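Local coordinates for uncharacterized protein (PDB 4ID2) that is of unknown function but belongs to the DUF4738 family and folds into a barrel-like structure of beta strands, at residues 139-142 against 148-151; 73-78 against 83-88; 45-50 against 121-126. All blocks are in the same frame, centred on the assembly; numbering follows the deposited sequence. Where two conformers were deposited one is given.

Interaction 1: 139-142 against 148-151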
# COMPACT_ATOMS: atom_id res chain seq x y z
N SER A 139 5.92 -4.70 11.87
CA SER A 139 6.73 -3.90 12.81
C SER A 139 6.73 -4.49 14.23
O SER A 139 5.78 -5.16 14.62
CB SER A 139 6.25 -2.46 12.85
OG SER A 139 4.88 -2.40 13.18
N ILE A 140 7.86 -4.28 14.96
CA ILE A 140 8.06 -4.72 16.34
C ILE A 140 8.34 -3.47 17.15
O ILE A 140 9.26 -2.73 16.80
CB ILE A 140 9.25 -5.72 16.48
CG1 ILE A 140 9.14 -6.92 15.52
CG2 ILE A 140 9.44 -6.19 17.92
CD1 ILE A 140 10.48 -7.43 15.11
N THR A 141 7.57 -3.21 18.21
CA THR A 141 7.79 -2.05 19.08
C THR A 141 8.24 -2.57 20.44
O THR A 141 7.55 -3.41 21.00
CB THR A 141 6.54 -1.18 19.15
OG1 THR A 141 6.15 -0.82 17.82
CG2 THR A 141 6.75 0.09 19.98
N ILE A 142 9.39 -2.09 20.94
CA ILE A 142 9.92 -2.52 22.24
C ILE A 142 10.00 -1.30 23.15
O ILE A 142 10.60 -0.29 22.77
CB ILE A 142 11.30 -3.21 22.09
CG1 ILE A 142 11.19 -4.47 21.21
CG2 ILE A 142 11.87 -3.58 23.48
CD1 ILE A 142 12.48 -4.90 20.57
N MSE A 148 7.25 -5.90 24.60
CA MSE A 148 7.28 -5.98 23.15
C MSE A 148 5.88 -6.17 22.56
O MSE A 148 5.09 -6.93 23.10
CB MSE A 148 8.20 -7.14 22.76
CG MSE A 148 8.53 -7.18 21.29
SE MSE A 148 8.12 -8.86 20.47
CE MSE A 148 6.22 -9.03 20.88
N SER A 149 5.60 -5.50 21.42
CA SER A 149 4.33 -5.64 20.70
C SER A 149 4.58 -5.76 19.19
O SER A 149 5.57 -5.22 18.70
CB SER A 149 3.39 -4.47 21.00
OG SER A 149 3.97 -3.22 20.68
N ILE A 150 3.71 -6.49 18.49
CA ILE A 150 3.78 -6.75 17.05
C ILE A 150 2.62 -6.08 16.34
O ILE A 150 1.50 -6.16 16.83
CB ILE A 150 3.75 -8.28 16.77
CG1 ILE A 150 4.88 -9.03 17.50
CG2 ILE A 150 3.78 -8.59 15.29
CD1 ILE A 150 6.26 -8.56 17.23
N GLN A 151 2.86 -5.50 15.15
CA GLN A 151 1.82 -4.87 14.35
C GLN A 151 2.02 -5.14 12.87
O GLN A 151 3.15 -5.32 12.40
CB GLN A 151 1.77 -3.33 14.55
CG GLN A 151 1.75 -2.81 16.00
CD GLN A 151 3.09 -2.81 16.73
OE1 GLN A 151 3.17 -3.26 17.87
NE2 GLN A 151 4.15 -2.26 16.14

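Interaction 2: 73-78 against 83-88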
# COMPACT_ATOMS: atom_id res chain seq x y z
N ILE A 73 15.72 -14.98 13.56
CA ILE A 73 16.42 -13.72 13.75
C ILE A 73 16.58 -13.47 15.24
O ILE A 73 15.58 -13.30 15.92
CB ILE A 73 15.73 -12.53 13.03
CG1 ILE A 73 15.85 -12.70 11.50
CG2 ILE A 73 16.37 -11.22 13.45
CD1 ILE A 73 15.20 -11.68 10.65
N VAL A 74 17.82 -13.43 15.74
CA VAL A 74 18.07 -13.13 17.14
C VAL A 74 18.23 -11.61 17.26
O VAL A 74 19.11 -11.05 16.63
CB VAL A 74 19.31 -13.88 17.70
CG1 VAL A 74 19.58 -13.47 19.16
CG2 VAL A 74 19.12 -15.39 17.59
N LEU A 75 17.37 -10.96 18.06
CA LEU A 75 17.44 -9.53 18.32
C LEU A 75 17.90 -9.36 19.77
O LEU A 75 17.18 -9.75 20.67
CB LEU A 75 16.07 -8.85 18.06
CG LEU A 75 15.81 -7.44 18.64
CD1 LEU A 75 16.90 -6.46 18.32
CD2 LEU A 75 14.51 -6.86 18.09
N HIS A 76 19.13 -8.84 19.98
CA HIS A 76 19.68 -8.59 21.31
C HIS A 76 19.80 -7.08 21.53
O HIS A 76 20.69 -6.43 20.98
CB HIS A 76 21.05 -9.28 21.50
CG HIS A 76 21.48 -9.37 22.94
ND1 HIS A 76 22.63 -10.05 23.29
CD2 HIS A 76 20.90 -8.89 24.06
CE1 HIS A 76 22.71 -9.96 24.61
NE2 HIS A 76 21.69 -9.28 25.12
N LEU A 77 18.87 -6.52 22.31
CA LEU A 77 18.82 -5.09 22.63
C LEU A 77 19.37 -4.86 24.04
O LEU A 77 18.87 -5.48 24.97
CB LEU A 77 17.37 -4.59 22.54
CG LEU A 77 17.14 -3.10 22.82
CD1 LEU A 77 17.93 -2.23 21.86
CD2 LEU A 77 15.66 -2.77 22.77
N THR A 78 20.37 -3.97 24.19
CA THR A 78 20.95 -3.69 25.50
C THR A 78 21.00 -2.19 25.76
O THR A 78 21.01 -1.40 24.83
CB THR A 78 22.36 -4.29 25.63
OG1 THR A 78 23.22 -3.67 24.69
CG2 THR A 78 22.37 -5.79 25.40
N THR A 83 20.24 -5.96 29.68
CA THR A 83 19.67 -6.50 28.45
C THR A 83 18.17 -6.21 28.51
O THR A 83 17.47 -6.76 29.36
CB THR A 83 20.03 -7.98 28.28
OG1 THR A 83 21.41 -8.09 27.95
CG2 THR A 83 19.16 -8.68 27.24
N VAL A 84 17.69 -5.33 27.62
CA VAL A 84 16.28 -4.94 27.57
C VAL A 84 15.47 -6.08 26.93
O VAL A 84 14.39 -6.41 27.42
CB VAL A 84 16.11 -3.60 26.81
CG1 VAL A 84 14.64 -3.26 26.59
CG2 VAL A 84 16.83 -2.48 27.56
N LEU A 85 16.01 -6.67 25.86
CA LEU A 85 15.36 -7.78 25.16
C LEU A 85 16.38 -8.67 24.46
O LEU A 85 17.30 -8.16 23.83
CB LEU A 85 14.37 -7.21 24.12
CG LEU A 85 13.53 -8.27 23.37
CD1 LEU A 85 12.05 -7.98 23.50
CD2 LEU A 85 13.93 -8.35 21.91
N ASN A 86 16.21 -9.99 24.57
CA ASN A 86 17.04 -10.99 23.91
C ASN A 86 16.11 -12.10 23.43
O ASN A 86 15.88 -13.06 24.15
CB ASN A 86 18.14 -11.51 24.84
CG ASN A 86 19.08 -12.48 24.18
OD1 ASN A 86 19.58 -12.24 23.09
ND2 ASN A 86 19.31 -13.63 24.79
N LYS A 87 15.52 -11.91 22.24
CA LYS A 87 14.54 -12.85 21.69
C LYS A 87 14.97 -13.46 20.36
O LYS A 87 15.50 -12.75 19.51
CB LYS A 87 13.21 -12.11 21.46
CG LYS A 87 12.07 -13.03 20.99
CD LYS A 87 10.72 -12.40 21.23
CE LYS A 87 9.61 -13.23 20.63
NZ LYS A 87 9.45 -14.55 21.30
N THR A 88 14.66 -14.75 20.17
CA THR A 88 14.83 -15.44 18.90
C THR A 88 13.51 -15.28 18.17
O THR A 88 12.48 -15.73 18.67
CB THR A 88 15.24 -16.89 19.09
OG1 THR A 88 16.49 -16.93 19.77
CG2 THR A 88 15.36 -17.64 17.75

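Interaction 3: 45-50 against 121-126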
# COMPACT_ATOMS: atom_id res chain seq x y z
N TYR A 45 21.47 2.96 23.62
CA TYR A 45 21.12 1.56 23.37
C TYR A 45 22.03 0.95 22.33
O TYR A 45 22.46 1.66 21.42
CB TYR A 45 19.67 1.43 22.85
CG TYR A 45 18.62 1.69 23.90
CD1 TYR A 45 18.38 2.97 24.37
CD2 TYR A 45 17.81 0.66 24.38
CE1 TYR A 45 17.42 3.22 25.34
CE2 TYR A 45 16.84 0.90 25.34
CZ TYR A 45 16.61 2.20 25.78
OH TYR A 45 15.66 2.45 26.75
N HIS A 46 22.28 -0.36 22.42
CA HIS A 46 23.03 -1.15 21.43
C HIS A 46 22.10 -2.24 20.96
O HIS A 46 21.53 -2.93 21.80
CB HIS A 46 24.32 -1.74 22.04
CG HIS A 46 25.46 -0.78 22.15
ND1 HIS A 46 25.29 0.49 22.68
CD2 HIS A 46 26.77 -0.96 21.86
CE1 HIS A 46 26.49 1.05 22.66
NE2 HIS A 46 27.41 0.22 22.16
N SER A 47 21.90 -2.38 19.64
CA SER A 47 20.98 -3.38 19.10
C SER A 47 21.71 -4.28 18.14
O SER A 47 22.16 -3.81 17.10
CB SER A 47 19.82 -2.69 18.39
OG SER A 47 18.94 -3.62 17.80
N LEU A 48 21.83 -5.57 18.46
CA LEU A 48 22.48 -6.54 17.58
C LEU A 48 21.40 -7.44 17.00
O LEU A 48 20.60 -7.99 17.77
CB LEU A 48 23.52 -7.36 18.36
CG LEU A 48 24.25 -8.46 17.56
CD1 LEU A 48 25.17 -7.87 16.50
CD2 LEU A 48 25.05 -9.37 18.49
N VAL A 49 21.36 -7.58 15.66
CA VAL A 49 20.39 -8.44 14.98
C VAL A 49 21.17 -9.44 14.14
O VAL A 49 22.07 -9.05 13.41
CB VAL A 49 19.37 -7.65 14.14
CG1 VAL A 49 18.35 -8.60 13.54
CG2 VAL A 49 18.65 -6.62 15.00
N SER A 50 20.83 -10.74 14.25
CA SER A 50 21.52 -11.80 13.52
C SER A 50 20.53 -12.73 12.86
O SER A 50 19.79 -13.41 13.57
CB SER A 50 22.41 -12.62 14.46
OG SER A 50 23.38 -11.81 15.09
N ILE A 121 10.82 1.73 20.98
CA ILE A 121 11.81 1.53 19.93
C ILE A 121 11.13 0.71 18.85
O ILE A 121 10.73 -0.42 19.13
CB ILE A 121 13.06 0.83 20.51
CG1 ILE A 121 13.68 1.66 21.66
CG2 ILE A 121 14.11 0.55 19.41
CD1 ILE A 121 14.54 0.91 22.57
N VAL A 122 11.01 1.23 17.62
CA VAL A 122 10.33 0.55 16.53
C VAL A 122 11.33 -0.10 15.58
O VAL A 122 12.28 0.55 15.14
CB VAL A 122 9.39 1.52 15.77
CG1 VAL A 122 8.67 0.81 14.62
CG2 VAL A 122 8.39 2.15 16.72
N TYR A 123 11.07 -1.37 15.23
CA TYR A 123 11.85 -2.14 14.27
C TYR A 123 10.99 -2.45 13.07
O TYR A 123 9.83 -2.80 13.24
CB TYR A 123 12.33 -3.47 14.87
CG TYR A 123 13.46 -3.32 15.86
CD1 TYR A 123 13.21 -2.90 17.17
CD2 TYR A 123 14.77 -3.62 15.51
CE1 TYR A 123 14.26 -2.72 18.07
CE2 TYR A 123 15.82 -3.45 16.41
CZ TYR A 123 15.55 -3.03 17.70
OH TYR A 123 16.58 -2.87 18.60
N ALA A 124 11.55 -2.33 11.87
CA ALA A 124 10.83 -2.71 10.66
C ALA A 124 11.10 -4.18 10.48
O ALA A 124 12.24 -4.60 10.66
CB ALA A 124 11.33 -1.90 9.46
N ALA A 125 10.06 -4.97 10.23
CA ALA A 125 10.20 -6.42 10.06
C ALA A 125 9.57 -6.83 8.74
O ALA A 125 8.64 -6.18 8.27
CB ALA A 125 9.53 -7.15 11.21
N SER A 126 10.10 -7.88 8.12
CA SER A 126 9.53 -8.35 6.86
C SER A 126 9.65 -9.85 6.68
O SER A 126 10.64 -10.46 7.07
CB SER A 126 10.20 -7.65 5.68
OG SER A 126 11.61 -7.82 5.70

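Interaction 1: 139-142 against 148-151
Ile140 and Met148, the latter a selenomethionine, meet on the inward side of an antiparallel hairpin. The Met148 chain starts with CG opposite the backbone N (chi1 -169°) and then bends. This lays CG against CG2 of Ile140 at 3.6 Å, the two side chains meeting at a slant. CG also touches Ile142 CG1, while SE stays near Ile140 CG2. Ile150 lies alongside Ile140 and points the same way, with its CD1 3.7 Å from Ile140 CG1. These four residues form the apolar face. It packs on Leu85 and Phe89 of strand 82-89 and on Phe94.

The other face is polar and carries Ser139, Thr141, Ser149 and Gln151. The Gln151 chain bends at chi2 (78°) and crosses Thr141 at about a right angle, so its terminal amide lies close to the hydroxyls of this face.

The backbones are joined by two hydrogen-bonded pairs. Thr141 N gives to Ser149 O at 2.9 Å, and Ser149 N returns a bond to Thr141 O. Ser139 N bonds Gln151 O at 2.9 Å, and Gln151 N bonds Ser139 O at 3.0 Å. The chemistry is thus split by face: main-chain bonds hold the two strands together, Ile140 and Ile142 are buried in the core with Met148 and Ile150 at the partly exposed margin of their face, and hydroxyls and an amide gather on the reverse.

Interaction 2: 73-78 against 83-88
A beta hairpin with a classic bulge joins strands 67-79 and 82-89. Val84 and Leu85 both lie opposite Leu77. Leu77 O accepts from both of their amides, with Val84 N at 2.9 Å and Leu85 N at 3.2 Å, and the two donors approach from the same face of the carbonyl plane. The Val84 bond is the more bent of the two (131° against 173° at the hydrogen). Leu77 N completes the set with a bond to Leu85 O at 2.7 Å. Beyond the bulge, Leu75 and Lys87 exchange a pair of backbone bonds.

His76 meets Thr83 and Asn86 on one face. Its CG stands anti to the backbone N, on the carbonyl side, which carries the ring toward Thr83. His76 NE2 shares a hydrogen bond with Thr83 OG1 at 3.1 Å. Asn86 OD1 sits over one ring face, displaced toward the rim, 3.4 Å from His76 CG. The ring and amide planes are 44° apart. The Thr83 bond and the amide together probably limit how the imidazole can turn.

On the opposite face Leu75 and Leu85 cross at about a right angle, Leu75 CG to Leu85 CD2 at 3.9 Å. Leu77 CD2 runs beside Val84 CG1 at 4.0 Å. These leucines also meet Ile142 of strand 134-142. The bulge lies near the turn, at the start of strand 82-89, where the chain bends at Val84. One residue there faces two, as is typical of a classic bulge.

Interaction 3: 45-50 against 121-126
Strands 45-50 and 121-126 run almost parallel, 22° apart, with axes 11.6 Å from each other at closest approach, so side chains alone bridge them. Tyr123 spans much of the gap. Its OH meets Ser47 OG in a short 2.6 Å hydrogen bond in which either could donate. Ser47 OG lies at the edge of the phenol ring, in its plane. It is brought there by standing anti to the backbone N (chi1 177°).

Beside this pair, Ile121 puts its CD1 methyl over one face of the Tyr45 ring. The methyl is 4.0 Å from the ring centroid, a CH-pi contact offset toward the rim. Ile121 CD1 is 3.6 Å from Tyr45 CE2. The Tyr45 hydroxyl is bound by Arg79.

An alanine at Tyr123 would remove ring and hydroxyl, and is likely to leave the buried Ser47 OG without this partner and open a gap between the strands.

The contact is buried between two sheets. Leu75 and Leu77 of strand 67-79 touch the Tyr123 ring, Ile142 of strand 134-142 touches it, and Ile111 and Tyr113 of strand 107-116 pack on it too.

How the interactions relate
Interactions 1 and 2 are hairpins, one in each of the two sheets, held by backbone hydrogen bonds. Interaction 3 is different in kind. It runs through the buried interior from one sheet to the other and uses side chains only. Each hairpin is partly buried: its largely apolar face turns toward the same core, and its largely polar face lies on the other side. Ile142 of interaction 1 touches Leu75, Leu77 and Leu85 of interaction 2, and also Tyr123 of interaction 3. Strand 121-128 pairs with strand 134-142, and strand 43-53 pairs with strand 67-79, so interaction 3 links the neighbours of both hairpins. In sequence, interaction 2 is nested within the loop that interaction 3 closes.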